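Local coordinates for protein tryptophan decarboxylase 1 (Oryza sativa subsp. japonica, PDB 6KHO) that catalyses the pyridoxal-phosphate-dependent decarboxylation of L-tryptophan to tryptamine, and of 5-hydroxy-L-tryptophan to serotonin, in serotonin biosynthesis, at residues S42-S47 with H94-N99; E49-L54 with S87-M92; A185-A190 with A200-L205. All coordinates share one frame; numbering follows the deposited sequence.

Contact 1 of 3, residues S42-S47 with H94-N99; sequences SDYYKS and HWASPN
The type I beta turn from His-94 to Ser-97 receives the side chain of Tyr-44, which reaches it from the last turns of helix 27-47. The Tyr-44 hydroxyl and His-94 ND1 are hydrogen-bonded at 2.7 Å, and the geometry allows the proton to sit on either atom. Tyr-44 OH lies in the plane of the imidazole, at its edge, while the phenol ring is turned 43° against it, and the two rings meet rim to rim with neither covering the other's face. With CG anti to the backbone N (chi1 178°), the phenol is carried out from the helix far enough for its hydroxyl to reach the turn. Water 1 is also hydrogen-bonded to Tyr-44 OH, at 2.8 Å, and accepts the backbone N-H of Ala-96 at 2.9 Å. One hydroxyl therefore contacts two residues of the turn, His-94 directly and Ala-96 through water 1. Ala-96 adds the apolar part, its CB touching the rim of the phenol at Tyr-44 CE2 (4.0 Å) and lying farther off the edge of the Tyr-45 ring, 4.4 Å from Tyr-45 CE1. At the last residue of the turn, Ser-97 OG accepts from Asn-99 N at 3.1 Å in an ST turn. The second subunit borders this site: its Ala-121 O is hydrogen-bonded to Tyr-45 OH, and its Met-122 packs on Ala-96.

Contact 2 of 3, residues E49-L54 with S87-M92; sequences ESMPVL and SVVPGM
In the loop that follows helix 27-47, Met-51 meets Val-89 of the 3-10 turn 89-91. Its CG lies anti to the carbonyl carbon (chi1 -51°), and the chain then runs fully extended through SD to CE, bringing the thioether end to one branch of the valine. Met-51 CE is 3.9 Å from Val-89 CG1, and Met-51 SD is 4.1 Å from the same methyl. The two side chains cross at about a right angle, and CG1 is the one branch touched; this side-chain meeting is small and apolar. At Pro-52 the backbone takes over. Pro-52 O accepts a hydrogen bond from water 2 at 2.8 Å, and this water donates a second bond to Met-92 O, also at 2.8 Å, bridging two carbonyls that cannot bond each other because both are acceptors. Val-53 turns its side chain away from the facing segment. The facing chain is compact here: after helix 77-88 it makes a 3-10 turn over 89-91, with Gly-91 N bonded to Val-88 O and Met-92 N to Val-89 O. Helix 27-47 lies against this turn, Phe-40 packing on Val-89 and Tyr-44 on Met-92, and the second subunit also meets it, with its Met-122 on Met-92; the loop leaving helix 27-47 thus lies beside the turn that follows helix 77-88, near the dimer interface.

Contact 3 of 3, residues A185-A190 with A200-L205; sequences AARDAA and AGLHRL
Leu-202, in the 3-10 turn 202-204, meets the aliphatic part of Arg-187 on helix 175-194. Its CD1 is 4.0 Å from both Arg-187 CG and Arg-187 CD. At Leu-205, where strand 205-210 begins, CD1 sits 3.8 Å from Arg-187 CG and also borders Ala-190, whose CB is 4.0 Å from Leu-205 CD2. Arg-187 therefore offers its methylenes to the leucines while a bend at chi3 (72°) swings its guanidinium toward Asp-188. The two form a side-on salt bridge: NE and NH2 of Arg-187 both meet Asp-188 OD1 on its syn side, each at 3.1 Å, and that oxygen lies in the guanidinium plane. Arg-187 also donates to main-chain carbonyls, NH1 to Ala-224 and, in the second subunit, NH1 to Leu-223 and NH2 to Arg-222. An alanine here would remove the methylenes that touch both leucines and is likely to leave Asp-188 OD1 without its charged mate and those carbonyls without this donor. The helix and the start of the strand are joined by a short helix-to-strand connection of the large seven-stranded sheet, and strand 262-269 lies beside them, with Thr-264 touching both Ala-190 and Leu-205.

Along the chain both segments of contact 2 fall between those of contact 1, and contact 3 comes after the two of them. Contacts 1 and 2 form one neighbourhood, their centres 9 Å apart, where the end of helix 27-47 and the loops after it and after helix 77-88 come together; His-94 N probably bonds to Val-53 O, and the imidazole also packs on Met-51. Contact 3 lies across the molecule, about 47 Å between centres from either, at strand 205-210, second from one edge of the large mixed sheet. All three nevertheless touch the second subunit, so the homodimer is met at two widely separated places of each chain.

Contact 1 of 3, residues S42-S47 with H94-N99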
# COMPACT_ATOMS: atom_id res chain seq x y z
N SER A 42 23.82 5.34 -9.02
CA SER A 42 25.21 5.57 -8.61
C SER A 42 25.56 7.05 -8.67
O SER A 42 26.15 7.59 -7.73
CB SER A 42 26.17 4.77 -9.49
OG SER A 42 25.85 3.40 -9.47
N ASP A 43 25.21 7.72 -9.78
CA ASP A 43 25.48 9.14 -9.91
C ASP A 43 24.71 9.95 -8.87
O ASP A 43 25.22 10.95 -8.34
CB ASP A 43 25.08 9.62 -11.30
CG ASP A 43 25.93 9.03 -12.39
OD1 ASP A 43 27.00 8.47 -12.05
OD2 ASP A 43 25.53 9.13 -13.57
N TYR A 44 23.47 9.55 -8.61
CA TYR A 44 22.64 10.30 -7.67
C TYR A 44 23.26 10.29 -6.28
O TYR A 44 23.38 11.33 -5.64
CB TYR A 44 21.23 9.73 -7.65
CG TYR A 44 20.33 10.43 -6.65
CD1 TYR A 44 19.84 11.71 -6.92
CD2 TYR A 44 19.98 9.83 -5.45
CE1 TYR A 44 19.01 12.37 -6.02
CE2 TYR A 44 19.15 10.48 -4.53
CZ TYR A 44 18.67 11.75 -4.82
OH TYR A 44 17.86 12.40 -3.93
N TYR A 45 23.68 9.12 -5.79
CA TYR A 45 24.26 9.07 -4.46
C TYR A 45 25.58 9.84 -4.40
O TYR A 45 25.89 10.47 -3.39
CB TYR A 45 24.48 7.63 -4.01
CG TYR A 45 23.21 6.86 -3.69
CD1 TYR A 45 22.07 7.51 -3.23
CD2 TYR A 45 23.16 5.48 -3.86
CE1 TYR A 45 20.91 6.79 -2.94
CE2 TYR A 45 22.02 4.76 -3.56
CZ TYR A 45 20.90 5.41 -3.11
OH TYR A 45 19.76 4.65 -2.83
N LYS A 46 26.37 9.80 -5.47
CA LYS A 46 27.64 10.53 -5.45
C LYS A 46 27.43 12.04 -5.50
O LYS A 46 28.28 12.80 -5.02
CB LYS A 46 28.52 10.07 -6.61
CG LYS A 46 29.11 8.68 -6.40
CD LYS A 46 29.88 8.23 -7.63
CE LYS A 46 30.20 6.74 -7.58
NZ LYS A 46 30.60 6.24 -8.94
N SER A 47 26.33 12.50 -6.09
CA SER A 47 26.14 13.92 -6.30
C SER A 47 25.07 14.56 -5.41
O SER A 47 24.94 15.79 -5.44
CB SER A 47 25.80 14.18 -7.77
OG SER A 47 24.51 13.70 -8.12
N HIS A 94 15.49 16.18 -1.23
CA HIS A 94 16.39 15.03 -1.23
C HIS A 94 16.41 14.37 0.15
O HIS A 94 17.25 14.67 1.00
CB HIS A 94 17.77 15.45 -1.71
CG HIS A 94 17.77 15.91 -3.13
ND1 HIS A 94 17.61 15.04 -4.20
CD2 HIS A 94 17.83 17.15 -3.67
CE1 HIS A 94 17.60 15.73 -5.33
NE2 HIS A 94 17.72 17.01 -5.03
N TRP A 95 15.47 13.45 0.34
CA TRP A 95 15.46 12.63 1.55
C TRP A 95 16.76 11.87 1.74
O TRP A 95 17.18 11.63 2.87
CB TRP A 95 14.28 11.66 1.50
CG TRP A 95 12.98 12.31 1.82
CD1 TRP A 95 12.26 13.14 1.01
CD2 TRP A 95 12.24 12.19 3.04
NE1 TRP A 95 11.12 13.54 1.66
CE2 TRP A 95 11.07 12.97 2.90
CE3 TRP A 95 12.44 11.48 4.23
CZ2 TRP A 95 10.11 13.08 3.91
CZ3 TRP A 95 11.48 11.60 5.24
CH2 TRP A 95 10.34 12.39 5.08
N ALA A 96 17.43 11.50 0.64
CA ALA A 96 18.68 10.75 0.72
C ALA A 96 19.88 11.63 1.05
O ALA A 96 20.97 11.10 1.30
CB ALA A 96 18.96 10.01 -0.61
N SER A 97 19.72 12.95 1.05
CA SER A 97 20.87 13.81 1.29
C SER A 97 21.42 13.58 2.70
O SER A 97 20.65 13.41 3.64
CB SER A 97 20.49 15.28 1.13
OG SER A 97 21.60 16.10 1.47
N PRO A 98 22.75 13.59 2.87
CA PRO A 98 23.30 13.57 4.24
C PRO A 98 22.94 14.80 5.05
O PRO A 98 23.14 14.80 6.27
CB PRO A 98 24.81 13.48 4.01
CG PRO A 98 25.02 14.03 2.67
CD PRO A 98 23.81 13.67 1.85
N ASN A 99 22.40 15.84 4.42
CA ASN A 99 22.00 17.07 5.10
C ASN A 99 20.49 17.18 5.28
O ASN A 99 19.99 18.25 5.62
CB ASN A 99 22.54 18.28 4.33
CG ASN A 99 24.06 18.31 4.29
OD1 ASN A 99 24.72 17.90 5.25
ND2 ASN A 99 24.62 18.77 3.16
O HOH W 1 16.10 11.53 -1.98

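Contact 2 of 3, residues E49-L54 with S87-M92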
# COMPACT_ATOMS: atom_id res chain seq x y z
N GLU A 49 24.68 15.20 -2.21
CA GLU A 49 25.09 16.13 -1.16
C GLU A 49 25.37 17.52 -1.73
O GLU A 49 25.19 18.53 -1.02
CB GLU A 49 26.33 15.59 -0.44
CG GLU A 49 26.84 16.50 0.68
CD GLU A 49 28.07 15.95 1.40
OE1 GLU A 49 28.40 14.76 1.22
OE2 GLU A 49 28.71 16.72 2.13
N SER A 50 25.78 17.59 -2.98
CA SER A 50 26.10 18.85 -3.65
C SER A 50 24.87 19.59 -4.14
O SER A 50 24.98 20.75 -4.54
CB SER A 50 27.03 18.57 -4.85
OG SER A 50 26.29 18.05 -5.95
N MET A 51 23.71 18.94 -4.13
CA MET A 51 22.46 19.59 -4.49
C MET A 51 21.86 20.28 -3.27
O MET A 51 22.13 19.90 -2.13
CB MET A 51 21.47 18.56 -5.04
CG MET A 51 22.03 17.66 -6.14
SD MET A 51 20.78 16.46 -6.67
CE MET A 51 21.62 15.64 -8.03
N PRO A 52 21.04 21.31 -3.47
CA PRO A 52 20.29 21.87 -2.35
C PRO A 52 19.26 20.84 -1.87
O PRO A 52 18.56 20.23 -2.68
CB PRO A 52 19.62 23.11 -2.94
CG PRO A 52 19.56 22.83 -4.43
CD PRO A 52 20.78 22.03 -4.74
N VAL A 53 19.20 20.63 -0.55
CA VAL A 53 18.27 19.64 -0.01
C VAL A 53 16.85 19.95 -0.45
O VAL A 53 16.13 19.07 -0.96
CB VAL A 53 18.38 19.55 1.52
CG1 VAL A 53 17.43 18.47 2.02
CG2 VAL A 53 19.81 19.25 1.94
N LEU A 54 16.41 21.20 -0.26
CA LEU A 54 15.10 21.63 -0.72
C LEU A 54 15.21 22.26 -2.10
O LEU A 54 16.20 22.93 -2.39
CB LEU A 54 14.48 22.64 0.24
CG LEU A 54 14.08 22.07 1.60
CD1 LEU A 54 13.92 23.20 2.61
CD2 LEU A 54 12.80 21.26 1.48
N SER A 87 14.08 17.48 -15.25
CA SER A 87 12.85 18.06 -14.76
C SER A 87 12.37 17.50 -13.43
O SER A 87 11.72 18.22 -12.67
CB SER A 87 11.73 17.89 -15.79
OG SER A 87 12.05 18.58 -16.99
N VAL A 88 12.68 16.24 -13.12
CA VAL A 88 12.21 15.63 -11.88
C VAL A 88 13.20 15.89 -10.75
O VAL A 88 12.84 16.51 -9.73
CB VAL A 88 11.99 14.12 -12.07
CG1 VAL A 88 11.60 13.46 -10.74
CG2 VAL A 88 10.95 13.86 -13.17
N VAL A 89 14.44 15.44 -10.90
CA VAL A 89 15.45 15.56 -9.84
C VAL A 89 15.61 17.00 -9.33
O VAL A 89 15.77 17.18 -8.11
CB VAL A 89 16.81 15.02 -10.32
CG1 VAL A 89 17.91 15.36 -9.32
CG2 VAL A 89 16.75 13.51 -10.54
N PRO A 90 15.60 18.04 -10.18
CA PRO A 90 15.76 19.40 -9.65
C PRO A 90 14.57 19.89 -8.84
O PRO A 90 14.71 20.87 -8.10
CB PRO A 90 15.97 20.25 -10.91
CG PRO A 90 16.49 19.28 -11.93
CD PRO A 90 15.69 18.04 -11.65
N GLY A 91 13.41 19.26 -8.96
CA GLY A 91 12.24 19.60 -8.17
C GLY A 91 12.01 18.71 -6.97
O GLY A 91 10.97 18.84 -6.32
N MET A 92 12.95 17.82 -6.65
CA MET A 92 12.84 16.93 -5.51
C MET A 92 13.35 17.58 -4.24
O MET A 92 14.29 18.37 -4.26
CB MET A 92 13.68 15.67 -5.73
CG MET A 92 13.07 14.58 -6.54
SD MET A 92 14.43 13.45 -6.92
CE MET A 92 14.96 12.95 -5.28
O HOH W 2 16.40 20.13 -4.49

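Contact 3 of 3, residues A185-A190 with A200-L205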
# COMPACT_ATOMS: atom_id res chain seq x y z
N ALA A 185 -10.90 -4.46 14.46
CA ALA A 185 -11.07 -5.65 15.29
C ALA A 185 -11.59 -5.29 16.68
O ALA A 185 -12.51 -5.92 17.20
CB ALA A 185 -9.75 -6.42 15.38
N ALA A 186 -11.02 -4.25 17.30
CA ALA A 186 -11.48 -3.83 18.62
C ALA A 186 -12.91 -3.34 18.57
O ALA A 186 -13.73 -3.68 19.43
CB ALA A 186 -10.56 -2.75 19.19
N ARG A 187 -13.24 -2.53 17.55
CA ARG A 187 -14.60 -2.05 17.34
C ARG A 187 -15.60 -3.20 17.26
O ARG A 187 -16.63 -3.20 17.93
CB ARG A 187 -14.66 -1.20 16.07
CG ARG A 187 -16.05 -0.62 15.76
CD ARG A 187 -16.16 -0.16 14.29
NE ARG A 187 -16.23 -1.30 13.38
CZ ARG A 187 -16.11 -1.22 12.05
NH1 ARG A 187 -15.91 -0.05 11.45
NH2 ARG A 187 -16.19 -2.33 11.32
N ASP A 188 -15.30 -4.19 16.42
CA ASP A 188 -16.26 -5.26 16.20
C ASP A 188 -16.49 -6.06 17.47
O ASP A 188 -17.63 -6.45 17.78
CB ASP A 188 -15.80 -6.15 15.04
CG ASP A 188 -15.92 -5.44 13.67
OD1 ASP A 188 -16.53 -4.34 13.64
OD2 ASP A 188 -15.41 -5.97 12.65
N ALA A 189 -15.43 -6.28 18.26
CA ALA A 189 -15.56 -7.01 19.51
C ALA A 189 -16.37 -6.22 20.53
O ALA A 189 -17.21 -6.79 21.24
CB ALA A 189 -14.18 -7.35 20.06
N ALA A 190 -16.15 -4.91 20.60
CA ALA A 190 -16.88 -4.07 21.55
C ALA A 190 -18.36 -4.03 21.22
O ALA A 190 -19.22 -4.16 22.11
CB ALA A 190 -16.28 -2.66 21.58
N ALA A 200 -25.96 0.55 15.49
CA ALA A 200 -26.63 1.59 16.27
C ALA A 200 -25.83 1.98 17.51
O ALA A 200 -25.89 3.13 17.95
CB ALA A 200 -28.04 1.15 16.67
N GLY A 201 -25.06 1.04 18.06
CA GLY A 201 -24.26 1.28 19.24
C GLY A 201 -22.90 1.89 19.00
O GLY A 201 -22.17 2.11 19.97
N LEU A 202 -22.53 2.17 17.74
CA LEU A 202 -21.19 2.69 17.46
C LEU A 202 -20.95 4.04 18.12
O LEU A 202 -19.82 4.33 18.55
CB LEU A 202 -20.97 2.78 15.94
CG LEU A 202 -19.57 3.09 15.37
CD1 LEU A 202 -18.44 2.55 16.24
CD2 LEU A 202 -19.41 2.56 13.94
N HIS A 203 -21.99 4.86 18.26
CA HIS A 203 -21.78 6.18 18.85
C HIS A 203 -21.50 6.13 20.36
O HIS A 203 -21.24 7.17 20.96
CB HIS A 203 -22.99 7.08 18.58
CG HIS A 203 -24.16 6.79 19.47
ND1 HIS A 203 -24.93 5.66 19.34
CD2 HIS A 203 -24.68 7.49 20.50
CE1 HIS A 203 -25.87 5.66 20.26
NE2 HIS A 203 -25.75 6.76 20.98
N ARG A 204 -21.52 4.95 20.97
CA ARG A 204 -21.18 4.82 22.37
C ARG A 204 -19.76 4.31 22.62
O ARG A 204 -19.34 4.27 23.78
CB ARG A 204 -22.18 3.89 23.07
CG ARG A 204 -23.57 4.50 23.22
CD ARG A 204 -24.41 3.75 24.26
NE ARG A 204 -24.38 2.30 24.08
CZ ARG A 204 -23.80 1.44 24.93
NH1 ARG A 204 -23.21 1.88 26.03
NH2 ARG A 204 -23.83 0.13 24.67
N LEU A 205 -19.01 3.94 21.57
CA LEU A 205 -17.64 3.48 21.74
C LEU A 205 -16.69 4.66 21.88
O LEU A 205 -16.81 5.66 21.19
CB LEU A 205 -17.21 2.61 20.55
CG LEU A 205 -18.10 1.42 20.16
CD1 LEU A 205 -17.37 0.49 19.17
CD2 LEU A 205 -18.54 0.62 21.39